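PaaA (Enterobacter agglomerans, PDB 5FF5) takes part in forming the bicyclic core of the peptide-derived antibiotic pantocin A, probably activating its substrate by adenylation as an E1-like, ThiF-family enzyme. Local coordinates at residues E104-Q109 / N199-V204; E128-S133 / Q339-I344; S133-F138 / S154-L159; L149-S154 / I335-V340; T158-D163 / H203-F208. One frame throughout, in Å; residues are numbered along the deposited sequence.

How the interactions relate
All five contacts lie in the Rossmann-like ThiF portion of PaaA, with centres about 9 to 18 Å apart. Interactions 3 and 5 share strand 158-162 and together assemble one edge of the mixed sheet, in the spatial order 203-207, 158-162, 134-138. Interaction 1 ties the approach to strand 203-207 back to the junction of helices 100-105 and 107-116. Helix 326-345, which comes late in the chain, serves interactions 2 and 4, packing against helix 123-131 in one and helix 142-153 in the other. The segments of interactions 1 and 2 alternate along the chain, and interaction 3, the beta-alpha-beta pairing, falls between the two ends of each. Interactions 1, 2 and 4 also touch the second subunit.

Interaction 1 of 5, residues E104-Q109 / N199-V204; sequences ERYNRQ and NENVHV
Arg105, in the last turn of helix 100-105, sends its side chain toward the loop after helix 187-198. Its CG takes the crowded position between backbone N and carbonyl carbon (chi1 56°), and a bend at chi3 lays the guanidinium flat against the amide of Asn199. The two planes are 3° apart, with Asn199 OD1 over the guanidinium centre, 3.5 Å from Arg105 CZ. This is a stack, not a hydrogen bond; the charge is met by a salt bridge from NH2 to Glu101. Asn201 OD1 comes within 3.5 Å of Arg105 CD.

Tyr106, the non-helical residue between the two helices, meets Asn199 tip to tip. Asn199 ND2 donates to Tyr106 OH over 2.8 Å in a nearly straight bond (170°), the hydroxyl lying in the amide plane. ND2 also bonds to Ala152 O. Asn199 OD1 meanwhile accepts from Asn201 N at 3.1 Å, an Asx turn within the type I turn 199-202, so both ends of this buried amide are held. Farther along, Gln109 NE2 binds Ser154 O and Gln127 OE1. The contact thus sits where helix 107-116, helix 123-131 and the end of helix 142-153 meet the loop entering strand 203-207.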
# COMPACT_ATOMS: atom_id res chain seq x y z
N GLU A 104 7.96 18.18 -9.80
CA GLU A 104 6.58 17.95 -10.19
C GLU A 104 6.10 16.59 -9.72
O GLU A 104 5.15 16.50 -8.93
CB GLU A 104 6.44 18.03 -11.70
CG GLU A 104 5.02 17.96 -12.17
CD GLU A 104 4.17 19.07 -11.61
OE1 GLU A 104 4.75 20.08 -11.17
OE2 GLU A 104 2.93 18.91 -11.57
N ARG A 105 6.79 15.53 -10.15
CA ARG A 105 6.36 14.17 -9.83
C ARG A 105 6.35 13.89 -8.34
O ARG A 105 5.53 13.10 -7.89
CB ARG A 105 7.19 13.12 -10.59
CG ARG A 105 8.70 13.13 -10.41
CD ARG A 105 9.39 12.16 -11.43
NE ARG A 105 8.80 10.83 -11.40
CZ ARG A 105 8.56 10.08 -12.48
NH1 ARG A 105 8.01 8.88 -12.35
NH2 ARG A 105 8.85 10.53 -13.69
N TYR A 106 7.23 14.52 -7.58
CA TYR A 106 7.33 14.22 -6.15
C TYR A 106 6.51 15.21 -5.32
O TYR A 106 6.54 15.17 -4.08
CB TYR A 106 8.79 14.26 -5.69
CG TYR A 106 9.70 13.30 -6.43
CD1 TYR A 106 9.27 12.01 -6.73
CD2 TYR A 106 10.96 13.69 -6.86
CE1 TYR A 106 10.07 11.15 -7.43
CE2 TYR A 106 11.78 12.82 -7.56
CZ TYR A 106 11.33 11.54 -7.84
OH TYR A 106 12.14 10.64 -8.53
N ASN A 107 5.75 16.06 -5.99
CA ASN A 107 5.14 17.20 -5.31
C ASN A 107 4.33 16.87 -4.06
O ASN A 107 4.58 17.41 -2.99
CB ASN A 107 4.22 17.94 -6.26
CG ASN A 107 3.64 19.18 -5.63
OD1 ASN A 107 2.58 19.14 -5.03
ND2 ASN A 107 4.35 20.29 -5.75
N ARG A 108 3.38 15.96 -4.18
CA ARG A 108 2.45 15.74 -3.10
C ARG A 108 3.14 15.11 -1.90
O ARG A 108 2.78 15.38 -0.76
CB ARG A 108 1.27 14.86 -3.52
CG ARG A 108 0.41 15.33 -4.69
CD ARG A 108 -0.16 16.75 -4.53
NE ARG A 108 -1.09 17.04 -5.63
CZ ARG A 108 -0.83 17.77 -6.70
NH1 ARG A 108 0.33 18.37 -6.87
NH2 ARG A 108 -1.78 17.91 -7.62
N GLN A 109 4.17 14.32 -2.15
CA GLN A 109 4.88 13.71 -1.03
C GLN A 109 5.81 14.75 -0.44
O GLN A 109 6.08 14.76 0.76
CB GLN A 109 5.65 12.48 -1.43
CG GLN A 109 6.95 12.79 -2.08
CD GLN A 109 7.69 11.55 -2.48
OE1 GLN A 109 7.10 10.52 -2.78
NE2 GLN A 109 9.01 11.64 -2.45
N ASN A 199 9.68 5.39 -13.13
CA ASN A 199 10.47 6.55 -12.74
C ASN A 199 11.83 6.49 -13.40
O ASN A 199 12.69 5.73 -13.00
CB ASN A 199 10.61 6.61 -11.22
CG ASN A 199 11.19 7.92 -10.75
OD1 ASN A 199 11.70 8.72 -11.54
ND2 ASN A 199 11.18 8.14 -9.43
N GLU A 200 12.01 7.31 -14.42
CA GLU A 200 13.18 7.33 -15.28
C GLU A 200 14.36 8.00 -14.57
O GLU A 200 15.47 8.02 -15.07
CB GLU A 200 12.80 8.10 -16.54
CG GLU A 200 13.84 8.32 -17.61
CD GLU A 200 13.24 9.09 -18.81
OE1 GLU A 200 12.01 8.99 -19.05
OE2 GLU A 200 13.99 9.84 -19.47
N ASN A 201 14.12 8.56 -13.39
CA ASN A 201 15.17 9.25 -12.65
C ASN A 201 15.93 8.36 -11.68
O ASN A 201 16.94 8.77 -11.11
CB ASN A 201 14.57 10.42 -11.87
CG ASN A 201 13.74 11.30 -12.74
OD1 ASN A 201 12.74 11.85 -12.31
ND2 ASN A 201 14.13 11.41 -14.00
N VAL A 202 15.43 7.15 -11.49
CA VAL A 202 16.08 6.17 -10.64
C VAL A 202 17.16 5.38 -11.40
O VAL A 202 16.89 4.86 -12.48
CB VAL A 202 15.06 5.20 -10.07
CG1 VAL A 202 15.75 4.17 -9.18
CG2 VAL A 202 14.04 5.97 -9.29
N HIS A 203 18.37 5.30 -10.85
CA HIS A 203 19.42 4.48 -11.45
C HIS A 203 19.31 3.07 -10.93
O HIS A 203 19.29 2.85 -9.73
CB HIS A 203 20.82 5.02 -11.13
CG HIS A 203 21.01 6.46 -11.47
ND1 HIS A 203 21.17 7.44 -10.51
CD2 HIS A 203 21.03 7.10 -12.67
CE1 HIS A 203 21.30 8.61 -11.10
NE2 HIS A 203 21.21 8.44 -12.41
N VAL A 204 19.30 2.09 -11.82
CA VAL A 204 19.21 0.71 -11.36
C VAL A 204 20.46 -0.13 -11.72
O VAL A 204 20.83 -0.31 -12.88
CB VAL A 204 17.95 0.04 -11.91
CG1 VAL A 204 17.84 -1.37 -11.39
CG2 VAL A 204 16.75 0.84 -11.52

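Interaction 2 of 5, residues E128-S133 / Q339-I344; sequences ERLKQS and QVVKTI
Ile344 of helix 326-345 carries most of this contact, its methyls packing on backbone and serine oxygens as well as on Leu130. Its CG2, anti to the backbone N, packs on Arg129 to Ser133 and lies 3.2 Å from Arg129 O and 3.0 Å from Ser133 OG. CD1 spreads over the same serine, 4.0 Å from Ser133 CB. Among the purely apolar pairs, Leu130 approaches Ile344 at about a right angle, its CD2 4.0 Å from Ile344 CG2. Leu130 CD2 also stands 4.2 Å from Val341 CG2. Beyond the two segments, Phe227 of strand 227-229 packs on Ile344 and Phe113 of helix 107-116 on Val341.

In the fold, the contact brings the late helix 326-345 against the helix that leads, through Ser133, into the first strand of the Rossmann-like sheet.

The hydrogen bonds of the two segments are internal. Ser133 OG donates to Arg129 O over 2.9 Å, in the carbonyl plane; this satisfies the hydroxyl that Ile344 covers and joins Ser133 to the carbonyl four residues earlier. Thr343 OG1 does likewise to Gln339 O at 2.7 Å, a carbonyl that also accepts from Thr343 N. The Arg129 guanidinium adds a link: NH1 bonds to Thr345 O, just past Ile344, and forms a salt bridge with Asp119.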
# COMPACT_ATOMS: atom_id res chain seq x y z
N GLU A 128 15.76 15.67 -1.60
CA GLU A 128 17.16 15.62 -1.98
C GLU A 128 17.85 14.47 -1.25
O GLU A 128 18.64 13.73 -1.83
CB GLU A 128 17.84 16.94 -1.66
CG GLU A 128 17.56 18.01 -2.68
CD GLU A 128 18.20 19.33 -2.31
OE1 GLU A 128 18.93 19.35 -1.28
OE2 GLU A 128 17.98 20.32 -3.04
N ARG A 129 17.50 14.31 0.03
CA ARG A 129 18.04 13.26 0.86
C ARG A 129 17.62 11.88 0.35
O ARG A 129 18.27 10.87 0.63
CB ARG A 129 17.56 13.46 2.31
CG ARG A 129 18.38 14.48 3.08
CD ARG A 129 17.80 14.84 4.44
NE ARG A 129 18.46 16.01 5.02
CZ ARG A 129 18.22 16.49 6.24
NH1 ARG A 129 17.34 15.88 7.00
NH2 ARG A 129 18.87 17.53 6.70
N LEU A 130 16.55 11.83 -0.43
CA LEU A 130 16.13 10.59 -1.04
C LEU A 130 16.90 10.37 -2.33
O LEU A 130 17.29 9.25 -2.62
CB LEU A 130 14.62 10.59 -1.32
CG LEU A 130 13.63 10.48 -0.16
CD1 LEU A 130 12.20 10.50 -0.67
CD2 LEU A 130 13.91 9.23 0.70
N LYS A 131 17.11 11.41 -3.12
CA LYS A 131 17.78 11.21 -4.39
C LYS A 131 19.23 10.83 -4.15
O LYS A 131 19.86 10.13 -4.96
CB LYS A 131 17.70 12.44 -5.29
CG LYS A 131 18.37 12.16 -6.64
CD LYS A 131 18.11 13.16 -7.75
CE LYS A 131 18.40 12.47 -9.08
NZ LYS A 131 17.95 13.20 -10.30
N GLN A 132 19.76 11.25 -3.02
CA GLN A 132 21.14 10.97 -2.73
C GLN A 132 21.33 9.57 -2.14
O GLN A 132 22.46 9.10 -2.00
CB GLN A 132 21.69 12.05 -1.82
CG GLN A 132 21.99 13.28 -2.63
CD GLN A 132 21.77 14.56 -1.86
OE1 GLN A 132 21.28 14.56 -0.73
NE2 GLN A 132 22.14 15.67 -2.48
N SER A 133 20.22 8.89 -1.84
CA SER A 133 20.27 7.58 -1.23
C SER A 133 20.46 6.45 -2.21
O SER A 133 20.08 6.57 -3.37
CB SER A 133 19.01 7.33 -0.42
OG SER A 133 19.03 8.11 0.74
N GLN A 339 8.75 3.64 6.62
CA GLN A 339 9.79 3.66 7.67
C GLN A 339 11.17 3.94 7.10
O GLN A 339 11.98 4.61 7.75
CB GLN A 339 9.84 2.34 8.43
CG GLN A 339 8.63 2.07 9.31
CD GLN A 339 8.40 3.15 10.35
OE1 GLN A 339 9.19 3.31 11.29
NE2 GLN A 339 7.28 3.88 10.21
N VAL A 340 11.47 3.42 5.92
CA VAL A 340 12.75 3.72 5.29
C VAL A 340 12.82 5.19 4.88
O VAL A 340 13.85 5.83 5.06
CB VAL A 340 13.01 2.82 4.08
CG1 VAL A 340 14.17 3.36 3.23
CG2 VAL A 340 13.25 1.40 4.54
N VAL A 341 11.73 5.72 4.33
CA VAL A 341 11.72 7.11 3.91
C VAL A 341 11.86 8.06 5.08
O VAL A 341 12.66 8.99 5.04
CB VAL A 341 10.46 7.44 3.12
CG1 VAL A 341 10.30 8.95 3.01
CG2 VAL A 341 10.56 6.83 1.73
N LYS A 342 11.11 7.81 6.15
CA LYS A 342 11.24 8.59 7.38
C LYS A 342 12.65 8.55 7.97
O LYS A 342 13.13 9.56 8.47
CB LYS A 342 10.25 8.12 8.44
CG LYS A 342 8.81 8.47 8.16
CD LYS A 342 8.01 8.36 9.44
CE LYS A 342 6.57 7.93 9.21
NZ LYS A 342 5.76 9.02 8.57
N THR A 343 13.31 7.39 7.91
CA THR A 343 14.67 7.26 8.43
C THR A 343 15.68 8.02 7.57
O THR A 343 16.43 8.81 8.09
CB THR A 343 15.11 5.80 8.52
OG1 THR A 343 14.16 5.05 9.29
CG2 THR A 343 16.49 5.71 9.17
N ILE A 344 15.70 7.75 6.27
CA ILE A 344 16.61 8.44 5.36
C ILE A 344 16.45 9.96 5.42
O ILE A 344 17.43 10.67 5.55
CB ILE A 344 16.39 8.03 3.90
CG1 ILE A 344 16.73 6.55 3.68
CG2 ILE A 344 17.19 8.93 2.98
CD1 ILE A 344 16.36 6.00 2.28

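Interaction 3 of 5, residues S133-F138 / S154-L159; sequences SKVAIF and SGIGTL
The flat groups here are backbone peptides, joined edge to edge as two parallel strands. At the edge of the Ser133 peptide, Ser133 O accepts from Thr158 N at 3.1 Å, in the carbonyl plane although somewhat bent at the hydrogen (136°). Val135 N donates to Thr158 O over 3.0 Å in a straighter bond (166°), nearly along the C=O axis.

On one sheet face Lys134 lies alongside Thr158, both pointing the same way. Lys134 CG touches Thr158 CB at 3.7 Å, and a bend at chi3 (40°) brings CE back near Thr158 CG2 before NZ reaches its salt bridge with Asp224. This pairing belongs to the beta-alpha-beta unit of strand 134-138, helix 142-153 and strand 158-162, the opening of a Rossmann-like fold with a glycine-rich turn after the first strand.

On the face of Val135, Ile137 and Leu159 the packing is apolar. Ile156, from the loop before the strand, crosses Val135 at about a right angle, its CD1 3.7 Å from Val135 CG2, and Ile137 CD1 touches Leu159 CD2 at 3.9 Å. Leu151 of helix 142-153 covers this face, touching Ile137 and Ile156. Gly155, with positive phi, ends that helix in a Schellman motif.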
# COMPACT_ATOMS: atom_id res chain seq x y z
N SER A 133 20.22 8.89 -1.84
CA SER A 133 20.27 7.58 -1.23
C SER A 133 20.46 6.45 -2.21
O SER A 133 20.08 6.57 -3.37
CB SER A 133 19.01 7.33 -0.42
OG SER A 133 19.03 8.11 0.74
N LYS A 134 21.02 5.34 -1.72
CA LYS A 134 21.20 4.10 -2.48
C LYS A 134 20.75 2.92 -1.65
O LYS A 134 21.33 2.63 -0.61
CB LYS A 134 22.66 3.90 -2.89
CG LYS A 134 23.24 4.96 -3.80
CD LYS A 134 24.50 4.45 -4.47
CE LYS A 134 24.34 2.99 -4.87
NZ LYS A 134 25.53 2.48 -5.60
N VAL A 135 19.73 2.24 -2.11
CA VAL A 135 19.16 1.14 -1.35
C VAL A 135 19.44 -0.13 -2.10
O VAL A 135 19.28 -0.19 -3.31
CB VAL A 135 17.64 1.36 -1.10
CG1 VAL A 135 17.03 0.27 -0.28
CG2 VAL A 135 17.45 2.67 -0.40
N ALA A 136 19.94 -1.13 -1.37
CA ALA A 136 20.24 -2.43 -1.94
C ALA A 136 19.22 -3.41 -1.43
O ALA A 136 18.95 -3.48 -0.24
CB ALA A 136 21.65 -2.88 -1.60
N ILE A 137 18.64 -4.17 -2.34
CA ILE A 137 17.58 -5.10 -2.00
C ILE A 137 18.00 -6.50 -2.38
O ILE A 137 18.36 -6.76 -3.52
CB ILE A 137 16.25 -4.73 -2.69
CG1 ILE A 137 15.95 -3.25 -2.47
CG2 ILE A 137 15.12 -5.54 -2.13
CD1 ILE A 137 14.71 -2.77 -3.20
N PHE A 138 18.00 -7.38 -1.39
CA PHE A 138 18.47 -8.73 -1.60
C PHE A 138 17.30 -9.65 -1.87
O PHE A 138 16.67 -10.13 -0.95
CB PHE A 138 19.30 -9.20 -0.39
CG PHE A 138 20.68 -8.61 -0.35
CD1 PHE A 138 21.73 -9.26 -0.96
CD2 PHE A 138 20.90 -7.38 0.23
CE1 PHE A 138 22.99 -8.71 -0.97
CE2 PHE A 138 22.14 -6.82 0.22
CZ PHE A 138 23.19 -7.48 -0.37
N SER A 154 8.95 6.78 -5.05
CA SER A 154 9.14 7.79 -4.03
C SER A 154 10.36 8.66 -4.32
O SER A 154 10.64 9.62 -3.60
CB SER A 154 9.26 7.12 -2.69
OG SER A 154 8.05 6.44 -2.42
N GLY A 155 11.07 8.33 -5.40
CA GLY A 155 12.21 9.12 -5.80
C GLY A 155 13.51 8.70 -5.15
O GLY A 155 14.39 9.53 -5.00
N ILE A 156 13.62 7.44 -4.74
CA ILE A 156 14.90 6.90 -4.25
C ILE A 156 15.98 7.15 -5.29
O ILE A 156 15.73 7.10 -6.49
CB ILE A 156 14.85 5.38 -3.97
CG1 ILE A 156 15.79 5.00 -2.83
CG2 ILE A 156 15.15 4.57 -5.21
CD1 ILE A 156 15.26 5.39 -1.48
N GLY A 157 17.18 7.47 -4.84
CA GLY A 157 18.23 7.79 -5.79
C GLY A 157 18.67 6.64 -6.69
O GLY A 157 18.63 6.75 -7.91
N THR A 158 19.09 5.54 -6.07
CA THR A 158 19.61 4.39 -6.80
C THR A 158 19.10 3.09 -6.19
O THR A 158 19.01 2.95 -4.97
CB THR A 158 21.14 4.36 -6.82
OG1 THR A 158 21.63 5.63 -7.26
CG2 THR A 158 21.64 3.25 -7.72
N LEU A 159 18.80 2.12 -7.03
CA LEU A 159 18.39 0.81 -6.57
C LEU A 159 19.39 -0.24 -6.99
O LEU A 159 19.72 -0.32 -8.17
CB LEU A 159 17.00 0.46 -7.11
CG LEU A 159 15.77 1.03 -6.38
CD1 LEU A 159 14.51 0.58 -7.07
CD2 LEU A 159 15.73 0.59 -4.93

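Interaction 4 of 5, residues L149-S154 / I335-V340; sequences LQLAMS and IVTDQV
Two helices of the Rossmann-like domain pack here: helix 142-153, from the first beta-alpha-beta unit, and the late helix 326-345. The axes of the segments 149-153 and 335-340 cross at -40° and come within 9.8 Å, with the CA atoms of Leu151 and Thr337 nearest.

The closer side is built on Thr337, which points into helix 142-153 and crosses Gln150 obliquely. Its hydroxyl OG1, anti to the carbonyl carbon, lies 3.5 Å from Gln150 OE1 and 3.7 Å from Gln150 CB. That hydroxyl is hydrogen-bonded to Ala333 O in the preceding turn, so its polar need is met within its own helix. The methyl CG2, anti to the backbone N, lies on the Gln150 backbone and CB. Gln150 runs extended beyond CG and also packs on Trp146 of the second subunit.

The looser side consists of van der Waals touches near the limit of contact. Leu151 CD2 meets Val340 CG1 at 4.2 Å, next to strand 227-229, whose Phe227 touches Val340 and Ile229 touches Leu151. This side too is buried rather than facing solvent. At the end of helix 142-153, Ser154 OG turns back to donate to Gln150 O at 2.6 Å, a carbonyl that also accepts from Ser154 N.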
# COMPACT_ATOMS: atom_id res chain seq x y z
N LEU A 149 9.55 -1.12 -6.03
CA LEU A 149 8.58 -0.30 -6.71
C LEU A 149 8.31 1.00 -5.98
O LEU A 149 8.54 2.08 -6.53
CB LEU A 149 7.27 -1.04 -6.88
CG LEU A 149 6.24 -0.20 -7.63
CD1 LEU A 149 6.85 0.39 -8.90
CD2 LEU A 149 5.01 -1.01 -7.93
N GLN A 150 7.82 0.90 -4.74
CA GLN A 150 7.40 2.08 -3.99
C GLN A 150 8.56 3.00 -3.69
O GLN A 150 8.39 4.22 -3.66
CB GLN A 150 6.69 1.66 -2.69
CG GLN A 150 5.31 1.07 -2.90
CD GLN A 150 4.67 0.57 -1.62
OE1 GLN A 150 5.00 1.05 -0.53
NE2 GLN A 150 3.76 -0.38 -1.74
N LEU A 151 9.75 2.41 -3.54
CA LEU A 151 10.97 3.18 -3.39
C LEU A 151 11.29 3.94 -4.69
O LEU A 151 11.67 5.11 -4.66
CB LEU A 151 12.12 2.26 -3.03
CG LEU A 151 12.20 1.79 -1.57
CD1 LEU A 151 13.03 0.52 -1.43
CD2 LEU A 151 12.79 2.92 -0.73
N ALA A 152 11.12 3.28 -5.82
CA ALA A 152 11.39 3.96 -7.08
C ALA A 152 10.40 5.12 -7.27
O ALA A 152 10.79 6.24 -7.63
CB ALA A 152 11.31 2.99 -8.25
N MSE A 153 9.12 4.85 -7.01
CA MSE A 153 8.09 5.87 -7.13
C MSE A 153 8.38 7.07 -6.21
O MSE A 153 8.12 8.22 -6.57
CB MSE A 153 6.71 5.28 -6.81
CG MSE A 153 6.26 4.18 -7.75
SE MSE A 153 4.55 3.33 -7.26
CE MSE A 153 3.38 4.25 -8.54
N SER A 154 8.95 6.78 -5.05
CA SER A 154 9.14 7.79 -4.03
C SER A 154 10.36 8.66 -4.32
O SER A 154 10.64 9.62 -3.60
CB SER A 154 9.26 7.12 -2.69
OG SER A 154 8.05 6.44 -2.42
N ILE A 335 4.64 -0.36 4.81
CA ILE A 335 5.17 -0.12 6.14
C ILE A 335 6.69 0.09 6.06
O ILE A 335 7.23 1.01 6.66
CB ILE A 335 4.87 -1.28 7.07
CG1 ILE A 335 3.38 -1.59 7.06
CG2 ILE A 335 5.36 -0.99 8.47
CD1 ILE A 335 2.98 -2.67 8.02
N VAL A 336 7.36 -0.77 5.29
CA VAL A 336 8.80 -0.69 5.11
C VAL A 336 9.20 0.60 4.44
O VAL A 336 10.13 1.28 4.87
CB VAL A 336 9.32 -1.84 4.26
CG1 VAL A 336 10.71 -1.53 3.76
CG2 VAL A 336 9.32 -3.12 5.05
N THR A 337 8.52 0.93 3.35
CA THR A 337 8.91 2.08 2.56
C THR A 337 8.73 3.37 3.36
O THR A 337 9.64 4.21 3.39
CB THR A 337 8.10 2.14 1.28
OG1 THR A 337 8.27 0.90 0.58
CG2 THR A 337 8.55 3.29 0.40
N ASP A 338 7.58 3.50 4.02
CA ASP A 338 7.33 4.64 4.89
C ASP A 338 8.41 4.76 5.96
O ASP A 338 8.94 5.85 6.19
CB ASP A 338 5.95 4.55 5.53
CG ASP A 338 5.64 5.77 6.42
OD1 ASP A 338 5.34 6.86 5.86
OD2 ASP A 338 5.65 5.64 7.67
N GLN A 339 8.75 3.64 6.62
CA GLN A 339 9.79 3.66 7.67
C GLN A 339 11.17 3.94 7.10
O GLN A 339 11.98 4.61 7.75
CB GLN A 339 9.84 2.34 8.43
CG GLN A 339 8.63 2.07 9.31
CD GLN A 339 8.40 3.15 10.35
OE1 GLN A 339 9.19 3.31 11.29
NE2 GLN A 339 7.28 3.88 10.21
N VAL A 340 11.47 3.42 5.92
CA VAL A 340 12.75 3.72 5.29
C VAL A 340 12.82 5.19 4.88
O VAL A 340 13.85 5.83 5.06
CB VAL A 340 13.01 2.82 4.08
CG1 VAL A 340 14.17 3.36 3.23
CG2 VAL A 340 13.25 1.40 4.54

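Interaction 5 of 5, residues T158-D163 / H203-F208; sequences TLRLID and HVETFF
Strands 158-162 and 203-207 run parallel, their axes 4.7 Å apart and turned by -17°, with Thr158 opposite His203 and each later residue in step as far as Ile162 and Phe207. Five hydrogen bonds stitch them, from Leu159 N to His203 O (2.8 Å) through to Asp163 N to Phe207 O (3.1 Å), each nearly along its C=O axis.

On the face of Arg160, Glu205 and Phe207, Arg160 bends at chi3 so that its guanidinium reaches across both neighbours. NH1 forms a salt bridge with Glu205 OE1, though both atoms are modelled too close to be placed exactly. The guanidinium lies obliquely to the Phe207 ring, and Arg160 NE bonds to Leu221 O. Ile162 runs beside Phe207, with CD1 near ring atom CD2. At the start, Thr158 OG1 approaches the edge of the His203 ring, 3.7 Å from ND1.

On the face of Leu159, Leu161, Val204 and Thr206 the packing is mainly apolar, with Leu161 CD1 on Val204 CG1 (3.9 Å). Past the strand end, Asp163 accepts from Asp165 N and, through OD2, from Met140 N in the glycine-rich turn, a position that in Rossmann-type folds borders the nucleotide site. Helix 187-198, on the crossover between the strands, covers Leu159, Leu161 and Val204, while helix 215-222 packs on Ile162 and Phe207; strand 203-207 is outermost in the sheet of this chain.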
# COMPACT_ATOMS: atom_id res chain seq x y z
N THR A 158 19.09 5.54 -6.07
CA THR A 158 19.61 4.39 -6.80
C THR A 158 19.10 3.09 -6.19
O THR A 158 19.01 2.95 -4.97
CB THR A 158 21.14 4.36 -6.82
OG1 THR A 158 21.63 5.63 -7.26
CG2 THR A 158 21.64 3.25 -7.72
N LEU A 159 18.80 2.12 -7.03
CA LEU A 159 18.39 0.81 -6.57
C LEU A 159 19.39 -0.24 -6.99
O LEU A 159 19.72 -0.32 -8.17
CB LEU A 159 17.00 0.46 -7.11
CG LEU A 159 15.77 1.03 -6.38
CD1 LEU A 159 14.51 0.58 -7.07
CD2 LEU A 159 15.73 0.59 -4.93
N ARG A 160 19.89 -1.01 -6.03
CA ARG A 160 20.73 -2.18 -6.33
C ARG A 160 19.91 -3.43 -6.16
O ARG A 160 19.55 -3.77 -5.04
CB ARG A 160 21.94 -2.28 -5.41
CG ARG A 160 22.83 -1.07 -5.37
CD ARG A 160 24.01 -1.30 -4.45
NE ARG A 160 25.04 -2.14 -5.04
CZ ARG A 160 25.99 -1.69 -5.86
NH1 ARG A 160 26.02 -0.41 -6.19
NH2 ARG A 160 26.90 -2.53 -6.35
N LEU A 161 19.63 -4.13 -7.26
CA LEU A 161 18.81 -5.33 -7.18
C LEU A 161 19.71 -6.54 -7.32
O LEU A 161 20.53 -6.60 -8.23
CB LEU A 161 17.74 -5.36 -8.26
CG LEU A 161 16.89 -4.11 -8.42
CD1 LEU A 161 15.99 -4.34 -9.59
CD2 LEU A 161 16.10 -3.85 -7.16
N ILE A 162 19.54 -7.52 -6.42
CA ILE A 162 20.36 -8.72 -6.38
C ILE A 162 19.48 -9.96 -6.52
O ILE A 162 18.73 -10.27 -5.61
CB ILE A 162 21.12 -8.82 -5.03
CG1 ILE A 162 21.61 -7.45 -4.56
CG2 ILE A 162 22.21 -9.86 -5.08
CD1 ILE A 162 22.22 -6.62 -5.64
N ASP A 163 19.60 -10.69 -7.62
CA ASP A 163 18.77 -11.87 -7.78
C ASP A 163 19.15 -12.75 -8.97
O ASP A 163 19.45 -12.26 -10.07
CB ASP A 163 17.32 -11.44 -7.91
CG ASP A 163 16.35 -12.58 -7.81
OD1 ASP A 163 16.25 -13.36 -8.80
OD2 ASP A 163 15.67 -12.70 -6.76
N HIS A 203 18.37 5.30 -10.85
CA HIS A 203 19.42 4.48 -11.45
C HIS A 203 19.31 3.07 -10.93
O HIS A 203 19.29 2.85 -9.73
CB HIS A 203 20.82 5.02 -11.13
CG HIS A 203 21.01 6.46 -11.47
ND1 HIS A 203 21.17 7.44 -10.51
CD2 HIS A 203 21.03 7.10 -12.67
CE1 HIS A 203 21.30 8.61 -11.10
NE2 HIS A 203 21.21 8.44 -12.41
N VAL A 204 19.30 2.09 -11.82
CA VAL A 204 19.21 0.71 -11.36
C VAL A 204 20.46 -0.13 -11.72
O VAL A 204 20.83 -0.31 -12.88
CB VAL A 204 17.95 0.04 -11.91
CG1 VAL A 204 17.84 -1.37 -11.39
CG2 VAL A 204 16.75 0.84 -11.52
N GLU A 205 21.09 -0.65 -10.68
CA GLU A 205 22.26 -1.51 -10.80
C GLU A 205 21.80 -2.92 -10.50
O GLU A 205 21.25 -3.20 -9.42
CB GLU A 205 23.36 -1.06 -9.84
CG GLU A 205 23.88 0.33 -10.14
CD GLU A 205 24.71 0.92 -9.01
OE1 GLU A 205 24.96 0.20 -8.02
OE2 GLU A 205 25.10 2.11 -9.09
N THR A 206 22.04 -3.82 -11.45
CA THR A 206 21.48 -5.16 -11.37
C THR A 206 22.56 -6.23 -11.28
O THR A 206 23.59 -6.14 -11.93
CB THR A 206 20.57 -5.46 -12.57
OG1 THR A 206 21.30 -5.27 -13.80
CG2 THR A 206 19.33 -4.56 -12.51
N PHE A 207 22.36 -7.19 -10.41
CA PHE A 207 23.28 -8.29 -10.29
C PHE A 207 22.57 -9.62 -10.47
O PHE A 207 21.91 -10.11 -9.56
CB PHE A 207 23.98 -8.21 -8.96
CG PHE A 207 24.73 -6.93 -8.78
CD1 PHE A 207 26.02 -6.80 -9.26
CD2 PHE A 207 24.13 -5.85 -8.16
CE1 PHE A 207 26.70 -5.61 -9.11
CE2 PHE A 207 24.82 -4.66 -8.01
CZ PHE A 207 26.10 -4.55 -8.48
N PHE A 208 22.76 -10.24 -11.62
CA PHE A 208 22.09 -11.49 -11.87
C PHE A 208 22.85 -12.60 -11.17
O PHE A 208 23.66 -13.28 -11.78
CB PHE A 208 21.97 -11.77 -13.37
CG PHE A 208 21.32 -13.08 -13.67
CD1 PHE A 208 20.22 -13.49 -12.93
CD2 PHE A 208 21.74 -13.87 -14.72
CE1 PHE A 208 19.60 -14.69 -13.20
CE2 PHE A 208 21.11 -15.07 -14.99
CZ PHE A 208 20.04 -15.48 -14.23